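Local coordinates for dITP/XTP pyrophosphatase (Mycobacteroides abscessus, PDB 6WWD) that hydrolyses non-canonical purine nucleoside triphosphates such as XTP, dITP and ITP to their monophosphates and diphosphate, probably clearing them from the nucleotide pool, at the interface of chains A and B. Numbering follows the deposited sequence. Chains: chain A/B, dITP/XTP pyrophosphatase.

Contacts 1 and 2 are neighbouring patches of one interface between two copies of the enzyme. The centres of their C-alpha atoms lie about 7 Å apart. They share A:Val137 and B:Glu138, and both are built on strand 134-145 of each chain, paired antiparallel with its copy. Contact 1 holds the pairing at A:Glu138 and B:Glu138, with C-terminal residues of chain B packed over one face. Contact 2 continues the pairing to A:Val136 and B:Arg140. Together they make a continuous strand-to-strand seam in the homodimer. The centre of contact 1 is about 9 Å from A:Asp72, the predicted active-site residue, and that of contact 2 about 13 Å.

Contact 1: the interface of chains A and B. Residues chain A 125, 137-139, 189; chain B 138, 195-196, 199.
This is an antiparallel strand-to-strand interface of the HAM1 NTPase homodimer, and it joins the sheets of the two subunits. Strand 134-145 of each chain pairs with its copy at A:Glu138 and B:Glu138. A:Glu138 N donates to B:Glu138 O at 3.0 Å. The return bond, from B:Glu138 N to A:Glu138 O, is 2.9 Å.

The two glutamate side chains leave on the same face of the paired strands. Each has its CG between the backbone N and the carbonyl carbon (chi1 84° in A:Glu138) and runs extended from there. Their carboxylate planes are 22° apart. A:Glu138 OE2 and B:Glu138 OE1 lie 4.0 Å apart, so two acidic groups come near each other. B:Arg140 may partly offset the charge on the chain B side. A water lies 2.7 Å from A:Glu138 OE2 and more loosely meets B:Glu138 OE1.

The other face is mostly apolar. A:Val137 points its CG2 branch at the C-terminal part of chain B, 3.6 Å from B:Val199 CG2 and equally near the backbone B:Leu195 O. The same methyl meets B:Leu195 CB, while CG1 meets B:Leu195 CD1. B:Val199 CG1 lies 3.8 Å from A:Gly139 CA. A:Cys125 SG lies 3.4 Å from B:Val199 N, with CG2 of that valine farther off. B:Leu195 CD2 rests 4.0 Å from A:Cys125 CB. At the margin, A:Ala189 CB touches the CA of B:Arg196. B:Leu195, B:Arg196, B:Val199 and A:Ala189 are poorly ordered, so the detail of this packing is less certain.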
# COMPACT_ATOMS: atom_id res chain seq x y z
N CYS A 125 -6.40 -3.55 17.68
CA CYS A 125 -6.03 -3.49 19.09
C CYS A 125 -4.53 -3.72 19.22
O CYS A 125 -4.01 -4.66 18.62
CB CYS A 125 -6.75 -4.55 19.92
SG CYS A 125 -8.51 -4.52 19.77
N VAL A 137 -3.21 -6.61 16.74
CA VAL A 137 -4.16 -7.44 16.03
C VAL A 137 -5.22 -6.54 15.39
O VAL A 137 -5.47 -5.42 15.84
CB VAL A 137 -4.82 -8.49 16.95
CG1 VAL A 137 -3.75 -9.28 17.70
CG2 VAL A 137 -5.78 -7.84 17.91
N GLU A 138 -5.83 -7.04 14.31
CA GLU A 138 -7.00 -6.39 13.74
C GLU A 138 -7.97 -7.46 13.26
O GLU A 138 -7.56 -8.57 12.90
CB GLU A 138 -6.62 -5.43 12.59
CG GLU A 138 -6.48 -6.13 11.23
CD GLU A 138 -6.28 -5.16 10.08
OE1 GLU A 138 -6.33 -3.92 10.29
OE2 GLU A 138 -6.07 -5.65 8.95
N GLY A 139 -9.25 -7.12 13.27
CA GLY A 139 -10.27 -7.92 12.61
C GLY A 139 -10.97 -7.06 11.57
O GLY A 139 -11.13 -5.85 11.77
N ALA A 189 -9.55 -14.47 16.46
CA ALA A 189 -8.40 -13.82 17.08
C ALA A 189 -7.69 -14.75 18.06
O ALA A 189 -6.46 -14.71 18.17
CB ALA A 189 -8.85 -12.54 17.80
N GLU B 138 -5.91 -10.71 11.82
CA GLU B 138 -4.47 -10.95 11.76
C GLU B 138 -3.82 -10.45 13.04
O GLU B 138 -4.36 -9.59 13.74
CB GLU B 138 -3.81 -10.29 10.54
CG GLU B 138 -3.43 -8.84 10.74
CD GLU B 138 -2.65 -8.27 9.57
OE1 GLU B 138 -2.36 -7.05 9.59
OE2 GLU B 138 -2.36 -9.04 8.61
N LEU B 195 -6.32 -8.33 23.75
CA LEU B 195 -6.33 -8.02 22.32
C LEU B 195 -7.44 -8.78 21.60
O LEU B 195 -8.06 -8.26 20.67
CB LEU B 195 -4.97 -8.33 21.69
CG LEU B 195 -3.77 -7.50 22.16
CD1 LEU B 195 -2.73 -7.40 21.08
CD2 LEU B 195 -4.19 -6.12 22.63
N ARG B 196 -7.73 -10.01 22.04
CA ARG B 196 -8.77 -10.81 21.39
C ARG B 196 -10.15 -10.19 21.59
O ARG B 196 -10.90 -10.01 20.62
CB ARG B 196 -8.73 -12.25 21.91
N VAL B 199 -11.07 -6.73 19.67
CA VAL B 199 -11.49 -6.89 18.28
C VAL B 199 -13.00 -7.12 18.30
O VAL B 199 -13.47 -8.25 18.52
CB VAL B 199 -10.74 -8.04 17.57
CG1 VAL B 199 -11.39 -8.40 16.25
CG2 VAL B 199 -9.30 -7.64 17.32
O HOH W 1 -3.86 -5.19 7.39

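Contact 2: the interface of chains A and B. Residues chain A 135-137, 194; chain B 138-140.
Antiparallel pairing of two copies of strand 134-145 makes this interface, which extends the strand-to-strand seam of the HAM1 NTPase homodimer. A:Val136 bridges B:Arg140, and A:Val137 bridges B:Gly139. Two backbone hydrogen bonds hold A:Val136 to B:Arg140. A:Val136 N donates to B:Arg140 O at 3.0 Å, and B:Arg140 N donates to A:Val136 O at 2.8 Å.

The side chains of A:Val136 and B:Arg140 lie side by side and point the same way. The CG1 methyl of A:Val136 makes the touch, 3.8 Å from B:Arg140 CB. Its chi1 of 64° sets CG1 between the backbone N and the carbonyl carbon, towards the arginine. Of the arginine side chain, CB makes the contact with A:Val136. The chain runs extended from CG to NE, which places NE beside B:Glu138 OE1 of its own strand.

B:Arg140 NE donates to B:Glu138 OE1 at 2.7 Å, a salt bridge within chain B. The oxygen lies at the edge of the guanidinium, in its plane. The guanidinium, however, meets OE1 from above the carboxylate plane, 59° out of it. NH2 adds weak bonds to both carboxylate oxygens. This pairing probably steadies B:Glu138 and offsets its charge.

On the opposite face, A:Val137 CG1 lies 4.0 Å from B:Gly139 CA. A:Met194 bends at chi2 and chi3 to bring its CE methyl over the backbone of B:Gly139 and B:Arg140, though this residue is poorly ordered. The paired residues belong to strand 134-145 of each subunit, with A:Met194 reaching them from the 3-10 helix 193-195 near the C-terminus.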
# COMPACT_ATOMS: atom_id res chain seq x y z
N VAL A 135 2.76 -5.98 19.93
CA VAL A 135 1.86 -6.87 19.21
C VAL A 135 0.62 -6.07 18.84
O VAL A 135 0.08 -5.34 19.68
CB VAL A 135 1.47 -8.11 20.04
CG1 VAL A 135 0.51 -9.00 19.24
CG2 VAL A 135 2.70 -8.90 20.46
N VAL A 136 0.17 -6.21 17.61
CA VAL A 136 -1.07 -5.57 17.20
C VAL A 136 -1.91 -6.61 16.47
O VAL A 136 -1.37 -7.43 15.71
CB VAL A 136 -0.82 -4.31 16.33
CG1 VAL A 136 -0.14 -4.68 15.01
CG2 VAL A 136 -2.12 -3.55 16.09
N VAL A 137 -3.21 -6.61 16.74
CA VAL A 137 -4.16 -7.44 16.03
C VAL A 137 -5.22 -6.54 15.39
O VAL A 137 -5.47 -5.42 15.84
CB VAL A 137 -4.82 -8.49 16.95
CG1 VAL A 137 -3.75 -9.28 17.70
CG2 VAL A 137 -5.78 -7.84 17.91
N MET A 194 0.33 -17.28 15.44
CA MET A 194 1.48 -16.56 15.99
C MET A 194 1.26 -16.16 17.44
O MET A 194 2.24 -16.00 18.19
CB MET A 194 1.79 -15.33 15.13
CG MET A 194 2.93 -14.44 15.63
SD MET A 194 2.38 -13.21 16.84
CE MET A 194 1.43 -12.10 15.82
N GLU B 138 -5.91 -10.71 11.82
CA GLU B 138 -4.47 -10.95 11.76
C GLU B 138 -3.82 -10.45 13.04
O GLU B 138 -4.36 -9.59 13.74
CB GLU B 138 -3.81 -10.29 10.54
CG GLU B 138 -3.43 -8.84 10.74
CD GLU B 138 -2.65 -8.27 9.57
OE1 GLU B 138 -2.36 -7.05 9.59
OE2 GLU B 138 -2.36 -9.04 8.61
N GLY B 139 -2.69 -11.07 13.37
CA GLY B 139 -1.82 -10.59 14.42
C GLY B 139 -0.44 -10.32 13.86
O GLY B 139 0.04 -11.06 12.99
N ARG B 140 0.20 -9.27 14.36
CA ARG B 140 1.56 -8.87 13.95
C ARG B 140 2.43 -8.73 15.18
O ARG B 140 2.09 -7.97 16.10
CB ARG B 140 1.57 -7.54 13.20
CG ARG B 140 0.84 -7.61 11.90
CD ARG B 140 1.08 -6.40 10.99
NE ARG B 140 0.35 -6.68 9.77
CZ ARG B 140 0.89 -6.81 8.57
NH1 ARG B 140 2.20 -6.63 8.38
NH2 ARG B 140 0.10 -7.10 7.54